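Local coordinates for regulator of G-protein signaling 16 (Mus musculus, PDB 3C7L), which speeds GTP hydrolysis by G protein alpha subunits, driving them into the inactive GDP-bound form and so shortening receptor signalling, including phototransduction, at residues A34-L39 against E46-W51; E20-L25 against L118-S123; E56-R61 against C107-Q112. All coordinates share one frame; numbering follows the deposited sequence.

Contact 1 of 3, residues A34-L39 against E46-W51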
loop_
_atom_site.group_PDB
_atom_site.type_symbol
_atom_site.label_atom_id
_atom_site.label_comp_id
_atom_site.label_asym_id
_atom_site.label_seq_id
_atom_site.Cartn_x
_atom_site.Cartn_y
_atom_site.Cartn_z
ATOM N N ALA A 34 9.993 -1.732 -10.436
ATOM C CA ALA A 34 9.924 -0.598 -11.351
ATOM C C ALA A 34 8.964 0.472 -10.836
ATOM O O ALA A 34 9.274 1.669 -10.864
ATOM C CB ALA A 34 9.482 -1.071 -12.731
ATOM N N PHE A 35 7.800 0.036 -10.364
ATOM C CA PHE A 35 6.803 0.970 -9.860
ATOM C C PHE A 35 7.285 1.650 -8.574
ATOM O O PHE A 35 7.020 2.827 -8.364
ATOM C CB PHE A 35 5.464 0.251 -9.626
ATOM C CG PHE A 35 4.318 1.182 -9.311
ATOM C CD1 PHE A 35 4.108 2.331 -10.069
ATOM C CD2 PHE A 35 3.436 0.898 -8.270
ATOM C CE1 PHE A 35 3.032 3.191 -9.794
ATOM C CE2 PHE A 35 2.358 1.745 -7.985
ATOM C CZ PHE A 35 2.154 2.893 -8.747
ATOM N N HIS A 36 7.998 0.915 -7.724
ATOM C CA HIS A 36 8.497 1.489 -6.478
ATOM C C HIS A 36 9.456 2.638 -6.789
ATOM O O HIS A 36 9.372 3.707 -6.188
ATOM C CB HIS A 36 9.202 0.417 -5.629
ATOM C CG HIS A 36 9.606 0.892 -4.265
ATOM N ND1 HIS A 36 10.824 1.482 -4.010
ATOM C CD2 HIS A 36 8.930 0.908 -3.092
ATOM C CE1 HIS A 36 10.882 1.845 -2.740
ATOM N NE2 HIS A 36 9.745 1.509 -2.161
ATOM N N ALA A 37 10.351 2.417 -7.745
ATOM C CA ALA A 37 11.315 3.442 -8.131
ATOM C C ALA A 37 10.608 4.659 -8.718
ATOM O O ALA A 37 10.995 5.798 -8.444
ATOM C CB ALA A 37 12.302 2.875 -9.131
ATOM N N PHE A 38 9.569 4.421 -9.518
ATOM C CA PHE A 38 8.814 5.513 -10.119
ATOM C C PHE A 38 8.195 6.362 -9.008
ATOM O O PHE A 38 8.269 7.593 -9.036
ATOM C CB PHE A 38 7.709 4.960 -11.030
ATOM C CG PHE A 38 6.873 6.023 -11.689
ATOM C CD1 PHE A 38 7.358 6.733 -12.785
ATOM C CD2 PHE A 38 5.601 6.325 -11.203
ATOM C CE1 PHE A 38 6.584 7.732 -13.392
ATOM C CE2 PHE A 38 4.822 7.322 -11.803
ATOM C CZ PHE A 38 5.315 8.023 -12.897
ATOM N N LEU A 39 7.589 5.695 -8.028
ATOM C CA LEU A 39 6.959 6.374 -6.900
ATOM C C LEU A 39 7.955 7.133 -6.023
ATOM O O LEU A 39 7.670 8.228 -5.551
ATOM C CB LEU A 39 6.191 5.362 -6.040
ATOM C CG LEU A 39 5.003 4.687 -6.727
ATOM C CD1 LEU A 39 4.291 3.750 -5.762
ATOM C CD2 LEU A 39 4.046 5.750 -7.232
ATOM N N GLU A 46 5.625 5.305 -0.190
ATOM C CA GLU A 46 5.032 4.823 1.052
ATOM C C GLU A 46 3.665 4.194 0.781
ATOM O O GLU A 46 3.234 3.314 1.518
ATOM C CB GLU A 46 4.863 5.963 2.061
ATOM C CG GLU A 46 3.862 7.020 1.638
ATOM C CD GLU A 46 4.510 8.194 0.923
ATOM O OE1 GLU A 46 5.601 8.016 0.332
ATOM O OE2 GLU A 46 3.913 9.295 0.946
ATOM N N ASN A 47 2.983 4.651 -0.266
ATOM C CA ASN A 47 1.671 4.094 -0.604
ATOM C C ASN A 47 1.805 2.618 -0.958
ATOM O O ASN A 47 1.001 1.781 -0.527
ATOM C CB ASN A 47 1.040 4.845 -1.784
ATOM C CG ASN A 47 0.662 6.270 -1.431
ATOM O OD1 ASN A 47 0.319 6.564 -0.282
ATOM N ND2 ASN A 47 0.703 7.161 -2.420
ATOM N N LEU A 48 2.824 2.304 -1.753
ATOM C CA LEU A 48 3.069 0.930 -2.170
ATOM C C LEU A 48 3.602 0.075 -1.019
ATOM O O LEU A 48 3.220 -1.081 -0.874
ATOM C CB LEU A 48 4.067 0.908 -3.337
ATOM C CG LEU A 48 4.531 -0.469 -3.820
ATOM C CD1 LEU A 48 3.334 -1.302 -4.266
ATOM C CD2 LEU A 48 5.516 -0.294 -4.960
ATOM N N GLU A 49 4.487 0.644 -0.203
ATOM C CA GLU A 49 5.054 -0.090 0.924
ATOM C C GLU A 49 3.962 -0.455 1.920
ATOM O O GLU A 49 3.949 -1.554 2.474
ATOM C CB GLU A 49 6.148 0.751 1.597
ATOM C CG GLU A 49 7.339 0.969 0.672
ATOM C CD GLU A 49 8.390 1.914 1.223
ATOM O OE1 GLU A 49 8.149 2.570 2.263
ATOM O OE2 GLU A 49 9.463 2.002 0.592
ATOM N N PHE A 50 3.036 0.472 2.134
ATOM C CA PHE A 50 1.928 0.248 3.050
ATOM C C PHE A 50 1.009 -0.852 2.523
ATOM O O PHE A 50 0.607 -1.741 3.275
ATOM C CB PHE A 50 1.133 1.544 3.240
ATOM C CG PHE A 50 -0.169 1.360 3.966
ATOM C CD1 PHE A 50 -0.199 0.807 5.241
ATOM C CD2 PHE A 50 -1.368 1.737 3.373
ATOM C CE1 PHE A 50 -1.406 0.632 5.916
ATOM C CE2 PHE A 50 -2.571 1.568 4.033
ATOM C CZ PHE A 50 -2.594 1.014 5.309
ATOM N N TRP A 51 0.680 -0.791 1.234
ATOM C CA TRP A 51 -0.197 -1.790 0.629
ATOM C C TRP A 51 0.406 -3.180 0.804
ATOM O O TRP A 51 -0.266 -4.103 1.254
ATOM C CB TRP A 51 -0.400 -1.491 -0.862
ATOM C CG TRP A 51 -1.479 -2.320 -1.516
ATOM C CD1 TRP A 51 -2.800 -2.004 -1.628
ATOM C CD2 TRP A 51 -1.323 -3.608 -2.126
ATOM N NE1 TRP A 51 -3.479 -3.013 -2.272
ATOM C CE2 TRP A 51 -2.595 -4.010 -2.586
ATOM C CE3 TRP A 51 -0.228 -4.465 -2.325
ATOM C CZ2 TRP A 51 -2.807 -5.232 -3.239
ATOM C CZ3 TRP A 51 -0.438 -5.680 -2.977
ATOM C CH2 TRP A 51 -1.718 -6.049 -3.424
#

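Contact 2 of 3, residues E20-L25 against L118-S123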
loop_
_atom_site.group_PDB
_atom_site.type_symbol
_atom_site.label_atom_id
_atom_site.label_comp_id
_atom_site.label_asym_id
_atom_site.label_seq_id
_atom_site.Cartn_x
_atom_site.Cartn_y
_atom_site.Cartn_z
ATOM N N GLU A 20 -3.198 -4.790 -17.577
ATOM C CA GLU A 20 -4.532 -5.384 -17.595
ATOM C C GLU A 20 -5.129 -5.306 -16.190
ATOM O O GLU A 20 -6.347 -5.236 -16.025
ATOM C CB GLU A 20 -4.488 -6.855 -18.010
ATOM C CG GLU A 20 -4.115 -7.129 -19.448
ATOM C CD GLU A 20 -4.217 -8.609 -19.774
ATOM O OE1 GLU A 20 -3.789 -9.427 -18.935
ATOM O OE2 GLU A 20 -4.712 -8.956 -20.869
ATOM N N SER A 21 -4.260 -5.327 -15.181
ATOM C CA SER A 21 -4.702 -5.287 -13.791
ATOM C C SER A 21 -3.637 -4.786 -12.829
ATOM O O SER A 21 -2.510 -5.273 -12.835
ATOM C CB SER A 21 -5.137 -6.685 -13.348
ATOM O OG SER A 21 -5.333 -6.731 -11.946
ATOM N N PHE A 22 -4.004 -3.829 -11.985
ATOM C CA PHE A 22 -3.073 -3.294 -11.001
ATOM C C PHE A 22 -2.637 -4.426 -10.059
ATOM O O PHE A 22 -1.510 -4.443 -9.555
ATOM C CB PHE A 22 -3.750 -2.156 -10.226
ATOM C CG PHE A 22 -2.821 -1.391 -9.322
ATOM C CD1 PHE A 22 -1.508 -1.126 -9.705
ATOM C CD2 PHE A 22 -3.265 -0.913 -8.095
ATOM C CE1 PHE A 22 -0.650 -0.397 -8.878
ATOM C CE2 PHE A 22 -2.415 -0.183 -7.259
ATOM C CZ PHE A 22 -1.107 0.075 -7.651
ATOM N N ASP A 23 -3.528 -5.388 -9.843
ATOM C CA ASP A 23 -3.225 -6.522 -8.981
ATOM C C ASP A 23 -2.125 -7.405 -9.572
ATOM O O ASP A 23 -1.321 -7.977 -8.832
ATOM C CB ASP A 23 -4.493 -7.339 -8.731
ATOM C CG ASP A 23 -5.530 -6.561 -7.944
ATOM O OD1 ASP A 23 -5.326 -6.362 -6.729
ATOM O OD2 ASP A 23 -6.536 -6.130 -8.541
ATOM N N LEU A 24 -2.086 -7.517 -10.896
ATOM C CA LEU A 24 -1.055 -8.323 -11.540
ATOM C C LEU A 24 0.287 -7.600 -11.442
ATOM O O LEU A 24 1.327 -8.227 -11.254
ATOM C CB LEU A 24 -1.407 -8.596 -13.007
ATOM C CG LEU A 24 -2.580 -9.551 -13.253
ATOM C CD1 LEU A 24 -2.681 -9.862 -14.745
ATOM C CD2 LEU A 24 -2.383 -10.823 -12.458
ATOM N N LEU A 25 0.268 -6.277 -11.575
ATOM C CA LEU A 25 1.498 -5.506 -11.455
ATOM C C LEU A 25 2.085 -5.697 -10.051
ATOM O O LEU A 25 3.285 -5.921 -9.892
ATOM C CB LEU A 25 1.227 -4.016 -11.692
ATOM C CG LEU A 25 2.396 -3.053 -11.437
ATOM C CD1 LEU A 25 3.542 -3.361 -12.385
ATOM C CD2 LEU A 25 1.931 -1.617 -11.633
ATOM N N LEU A 118 -5.187 5.908 -4.411
ATOM C CA LEU A 118 -4.216 6.988 -4.540
ATOM C C LEU A 118 -3.245 6.598 -5.665
ATOM O O LEU A 118 -2.788 7.443 -6.433
ATOM C CB LEU A 118 -3.462 7.156 -3.218
ATOM C CG LEU A 118 -3.157 8.545 -2.644
ATOM C CD1 LEU A 118 -4.400 9.427 -2.641
ATOM C CD2 LEU A 118 -2.632 8.368 -1.225
ATOM N N MET A 119 -2.941 5.307 -5.761
ATOM C CA MET A 119 -2.038 4.814 -6.800
ATOM C C MET A 119 -2.772 4.472 -8.100
ATOM O O MET A 119 -2.468 5.010 -9.166
ATOM C CB MET A 119 -1.288 3.559 -6.316
ATOM C CG MET A 119 -0.347 3.777 -5.134
ATOM S SD MET A 119 0.546 2.268 -4.627
ATOM C CE MET A 119 -0.650 1.504 -3.562
ATOM N N GLU A 120 -3.743 3.572 -7.993
ATOM C CA GLU A 120 -4.509 3.092 -9.138
ATOM C C GLU A 120 -5.129 4.168 -10.021
ATOM O O GLU A 120 -5.204 4.004 -11.235
ATOM C CB GLU A 120 -5.595 2.120 -8.652
ATOM C CG GLU A 120 -6.220 1.260 -9.735
ATOM C CD GLU A 120 -7.009 0.091 -9.159
ATOM O OE1 GLU A 120 -7.671 0.280 -8.118
ATOM O OE2 GLU A 120 -6.980 -1.012 -9.750
ATOM N N LYS A 121 -5.558 5.277 -9.431
ATOM C CA LYS A 121 -6.182 6.324 -10.227
ATOM C C LYS A 121 -5.287 7.508 -10.573
ATOM O O LYS A 121 -5.764 8.497 -11.128
ATOM C CB LYS A 121 -7.447 6.829 -9.525
ATOM C CG LYS A 121 -8.547 5.790 -9.394
ATOM C CD LYS A 121 -8.960 5.232 -10.756
ATOM C CE LYS A 121 -10.108 4.244 -10.622
ATOM N NZ LYS A 121 -10.506 3.673 -11.942
ATOM N N ASP A 122 -3.998 7.418 -10.257
ATOM C CA ASP A 122 -3.088 8.520 -10.556
ATOM C C ASP A 122 -1.673 8.108 -10.969
ATOM O O ASP A 122 -1.310 8.195 -12.149
ATOM C CB ASP A 122 -3.003 9.465 -9.359
ATOM C CG ASP A 122 -1.955 10.538 -9.545
ATOM O OD1 ASP A 122 -1.879 11.103 -10.655
ATOM O OD2 ASP A 122 -1.211 10.824 -8.582
ATOM N N SER A 123 -0.875 7.658 -10.005
ATOM C CA SER A 123 0.505 7.275 -10.289
ATOM C C SER A 123 0.649 6.005 -11.113
ATOM O O SER A 123 1.618 5.860 -11.859
ATOM C CB SER A 123 1.301 7.151 -8.983
ATOM O OG SER A 123 0.676 6.279 -8.053
HETATM O O HOH W 1 -6.294 -2.155 -12.150
#

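Contact 3 of 3, residues E56-R61 against C107-Q112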
loop_
_atom_site.group_PDB
_atom_site.type_symbol
_atom_site.label_atom_id
_atom_site.label_comp_id
_atom_site.label_asym_id
_atom_site.label_seq_id
_atom_site.Cartn_x
_atom_site.Cartn_y
_atom_site.Cartn_z
ATOM N N GLU A 56 0.913 -8.785 3.768
ATOM C CA GLU A 56 1.603 -9.774 4.576
ATOM C C GLU A 56 0.933 -9.886 5.953
ATOM O O GLU A 56 0.912 -10.961 6.557
ATOM C CB GLU A 56 3.091 -9.419 4.712
ATOM C CG GLU A 56 3.377 -8.119 5.432
ATOM C CD GLU A 56 4.862 -7.920 5.718
ATOM O OE1 GLU A 56 5.507 -8.887 6.179
ATOM O OE2 GLU A 56 5.377 -6.799 5.494
ATOM N N PHE A 57 0.365 -8.784 6.434
ATOM C CA PHE A 57 -0.315 -8.761 7.729
ATOM C C PHE A 57 -1.483 -9.742 7.805
ATOM O O PHE A 57 -1.672 -10.419 8.816
ATOM C CB PHE A 57 -0.833 -7.347 8.022
ATOM C CG PHE A 57 -1.729 -7.257 9.235
ATOM C CD1 PHE A 57 -1.208 -7.393 10.518
ATOM C CD2 PHE A 57 -3.097 -7.035 9.090
ATOM C CE1 PHE A 57 -2.032 -7.309 11.639
ATOM C CE2 PHE A 57 -3.933 -6.948 10.207
ATOM C CZ PHE A 57 -3.398 -7.086 11.484
ATOM N N LYS A 58 -2.272 -9.819 6.742
ATOM C CA LYS A 58 -3.424 -10.707 6.739
ATOM C C LYS A 58 -3.101 -12.198 6.696
ATOM O O LYS A 58 -3.993 -13.034 6.841
ATOM C CB LYS A 58 -4.370 -10.335 5.603
ATOM C CG LYS A 58 -5.156 -9.067 5.891
ATOM C CD LYS A 58 -6.339 -8.923 4.955
ATOM C CE LYS A 58 -7.190 -7.715 5.318
ATOM N NZ LYS A 58 -8.346 -7.550 4.389
ATOM N N LYS A 59 -1.830 -12.527 6.509
ATOM C CA LYS A 59 -1.400 -13.919 6.481
ATOM C C LYS A 59 -1.038 -14.410 7.886
ATOM O O LYS A 59 -0.875 -15.608 8.109
ATOM C CB LYS A 59 -0.193 -14.078 5.556
ATOM C CG LYS A 59 0.456 -15.447 5.637
ATOM C CD LYS A 59 1.679 -15.547 4.752
ATOM C CE LYS A 59 2.394 -16.860 4.984
ATOM N NZ LYS A 59 2.880 -16.949 6.388
ATOM N N ILE A 60 -0.914 -13.478 8.830
ATOM C CA ILE A 60 -0.561 -13.811 10.212
ATOM C C ILE A 60 -1.732 -14.456 10.955
ATOM O O ILE A 60 -2.850 -13.943 10.927
ATOM C CB ILE A 60 -0.114 -12.548 10.985
ATOM C CG1 ILE A 60 1.086 -11.907 10.282
ATOM C CG2 ILE A 60 0.250 -12.908 12.421
ATOM C CD1 ILE A 60 1.570 -10.630 10.942
ATOM N N ARG A 61 -1.474 -15.578 11.625
ATOM C CA ARG A 61 -2.530 -16.285 12.361
ATOM C C ARG A 61 -2.476 -16.031 13.861
ATOM O O ARG A 61 -3.502 -15.787 14.501
ATOM C CB ARG A 61 -2.436 -17.791 12.095
ATOM C CG ARG A 61 -2.803 -18.188 10.675
ATOM C CD ARG A 61 -2.391 -19.619 10.384
ATOM N NE ARG A 61 -2.721 -20.022 9.020
ATOM C CZ ARG A 61 -2.303 -21.150 8.456
ATOM N NH1 ARG A 61 -1.535 -21.989 9.139
ATOM N NH2 ARG A 61 -2.650 -21.440 7.207
ATOM N N CYS A 107 -8.814 -4.587 10.004
ATOM C CA CYS A 107 -8.383 -3.339 10.618
ATOM C C CYS A 107 -7.947 -2.251 9.635
ATOM O O CYS A 107 -8.361 -1.094 9.746
ATOM C CB CYS A 107 -7.235 -3.640 11.589
ATOM S SG CYS A 107 -6.554 -2.203 12.394
ATOM N N PHE A 108 -7.122 -2.632 8.670
ATOM C CA PHE A 108 -6.592 -1.688 7.689
ATOM C C PHE A 108 -7.311 -1.621 6.337
ATOM O O PHE A 108 -6.872 -0.894 5.445
ATOM C CB PHE A 108 -5.118 -2.008 7.440
ATOM C CG PHE A 108 -4.270 -1.973 8.681
ATOM C CD1 PHE A 108 -3.988 -0.771 9.313
ATOM C CD2 PHE A 108 -3.739 -3.149 9.210
ATOM C CE1 PHE A 108 -3.190 -0.737 10.449
ATOM C CE2 PHE A 108 -2.940 -3.124 10.345
ATOM C CZ PHE A 108 -2.663 -1.917 10.967
ATOM N N ASP A 109 -8.402 -2.363 6.178
ATOM C CA ASP A 109 -9.138 -2.382 4.910
ATOM C C ASP A 109 -9.453 -1.030 4.272
ATOM O O ASP A 109 -9.144 -0.806 3.097
ATOM C CB ASP A 109 -10.438 -3.174 5.069
ATOM C CG ASP A 109 -10.222 -4.668 4.985
ATOM O OD1 ASP A 109 -9.109 -5.135 5.320
ATOM O OD2 ASP A 109 -11.172 -5.380 4.597
ATOM N N VAL A 110 -10.064 -0.125 5.025
ATOM C CA VAL A 110 -10.408 1.169 4.457
ATOM C C VAL A 110 -9.157 1.957 4.073
ATOM O O VAL A 110 -9.100 2.544 2.993
ATOM C CB VAL A 110 -11.283 1.989 5.429
ATOM C CG1 VAL A 110 -11.684 3.302 4.788
ATOM C CG2 VAL A 110 -12.532 1.193 5.786
ATOM N N ALA A 111 -8.153 1.954 4.946
ATOM C CA ALA A 111 -6.905 2.663 4.670
ATOM C C ALA A 111 -6.215 2.097 3.432
ATOM O O ALA A 111 -5.754 2.852 2.579
ATOM C CB ALA A 111 -5.966 2.571 5.869
ATOM N N GLN A 112 -6.145 0.770 3.336
ATOM C CA GLN A 112 -5.496 0.125 2.197
ATOM C C GLN A 112 -6.217 0.461 0.894
ATOM O O GLN A 112 -5.581 0.707 -0.133
ATOM C CB GLN A 112 -5.438 -1.399 2.407
ATOM C CG GLN A 112 -4.894 -2.177 1.204
ATOM C CD GLN A 112 -4.655 -3.652 1.504
ATOM O OE1 GLN A 112 -5.297 -4.233 2.378
ATOM N NE2 GLN A 112 -3.733 -4.266 0.766
#

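Contact 1 of 3, residues A34-L39 against E46-W51
With chi1 at -173°, CG of His36 swings anti to its backbone N, and the imidazole reaches the carboxylate of Glu49, whose own CG lies anti to the carbonyl carbon and whose chain runs extended from there. The two groups meet in a single hydrogen bond: His36 NE2 donates to Glu49 OE2 over 2.8 Å, nearly straight. The acceptor sits in the plane of the imidazole, while the N-H arrives on the anti side of OE2 and somewhat out of the carboxylate plane; ring and carboxylate are turned only 20° apart. The bond would favour a positively charged or strongly polarised imidazole. Glu49 OE1 faces another charge, Lys84, in a long and weak ion pair.

Helices 29-40 and 45-57, successive in the all-helical RGS domain, run roughly antiparallel here, their local axes 9.7 Å apart at closest approach and inclined at 139°. Beside the hydrogen bond, Leu48 carries most of the apolar contact. Leu48 CD2 lies 3.8 Å from His36 CB and reaches the Phe35 ring obliquely, Leu48 CD2 to Phe35 CD2 being 4.1 Å. Leu39 crosses Leu48 at about a right angle and sets CD1 3.7 Å from Leu48 CB; the same methyl of Leu39 covers one face of the Phe35 ring near its rim. The Phe35 ring also meets that of Phe127, and Leu48 touches Leu26.

Contact 2 of 3, residues E20-L25 against L118-S123
Phe22, the first residue of helix 22-25, plants its ring against Met119 and Glu120 of helix 109-128, so that two parts of the RGS helical bundle far apart in sequence meet. Its chi1 of -171° carries the ring away from the backbone N and over to the longer helix. Phe22 CZ lies 3.7 Å from Met119 CB, and Phe22 CD2 is 3.9 Å from Glu120 CB. Met119 crosses the ring at about a right angle. Its chi1 of -64° and extended chi2 put Met119 SD at the ring edge, 5.5 Å from the Phe22 ring centroid, in a Met-aromatic contact; chi3 (-84°) turns only the terminal methyl.

Glu120 stretches in an extended chain along the aromatic side chain and brings its carboxylate to the start of the short helix. The carboxylate also has Arg116 as a salt-bridge partner through OE1, and Arg116 binds Asp23 as well, an arginine that would offset the two neighbouring negative charges. Ser21 is the N-cap, its OG accepting a weak bond from Asp23 N. A water links the two segments, accepting from Phe22 N at 2.8 Å and donating to Glu120 OE2 at 2.7 Å.

Contact 3 of 3, residues E56-R61 against C107-Q112
Phe57 offers one face of its ring to the edge of Phe108, whose CE2 lies over that face near the rim instead of the middle. CD2 of Phe108 comes within 3.9 Å of Phe57 CE2. The ring centroids are 5.3 Å apart and the planes stand at 78°, a T-shaped (edge-to-face) pair in which Phe108 supplies the edge. Both aromatic side chains are buried. Different first torsions bring them together: in Phe57 CG is anti to the backbone N (chi1 171°), whereas in Phe108 it is anti to the carbonyl carbon. The Phe108 ring is also backed from within its own segment, for Cys107 SG sits 4.0 Å above the plane of that ring, over its centre.

The contact joins the last part of helix 45-57 and the type I beta turn from Phe57 to Ile60 to the N-terminal part of helix 109-128 in the RGS domain. Helix 63-78 packs on the same rings, Leu66 and Arg69 touching Phe57 and Ile73 touching Phe108.

Toward the surface the aromatic pair gives way to charge. Lys58 extends its chain beyond CG and crosses Asp109 at about a right angle, placing NZ 2.7 Å from Asp109 OD1 in a hydrogen-bonded salt bridge. The ammonium nitrogen approaches OD1 on its syn side, 20° out of the carboxylate plane, and stays farther from the second oxygen, with Lys58 NZ to Asp109 OD2 at 3.6 Å; the grip is therefore lopsided. Asp109 lies near the N-terminal end of helix 109-128, where a negative charge would probably be favoured by the helix dipole. One turn along, Gln112 directs NE2 to Glu55 OE1, a further polar tie between the two helices.

In the fold
From the N terminus, the chain first passes through 20-25, whose partner on helix 109-128 comes only 93 residues later, so contact 2 closes a long loop around most of the domain. Inside it, contact 1 closes a short loop between the successive helices 29-40 and 45-57. Contact 3 opens after contact 1 has closed and ends within the loop of contact 2; contacts 1 and 3 are thus in series, and both nest in contact 2. Helix 45-57 serves contacts 1 and 3, and helix 109-128 serves contacts 2 and 3. Contact 1 touches both others, whereas contacts 2 and 3, with centres about 19 Å apart, do not meet.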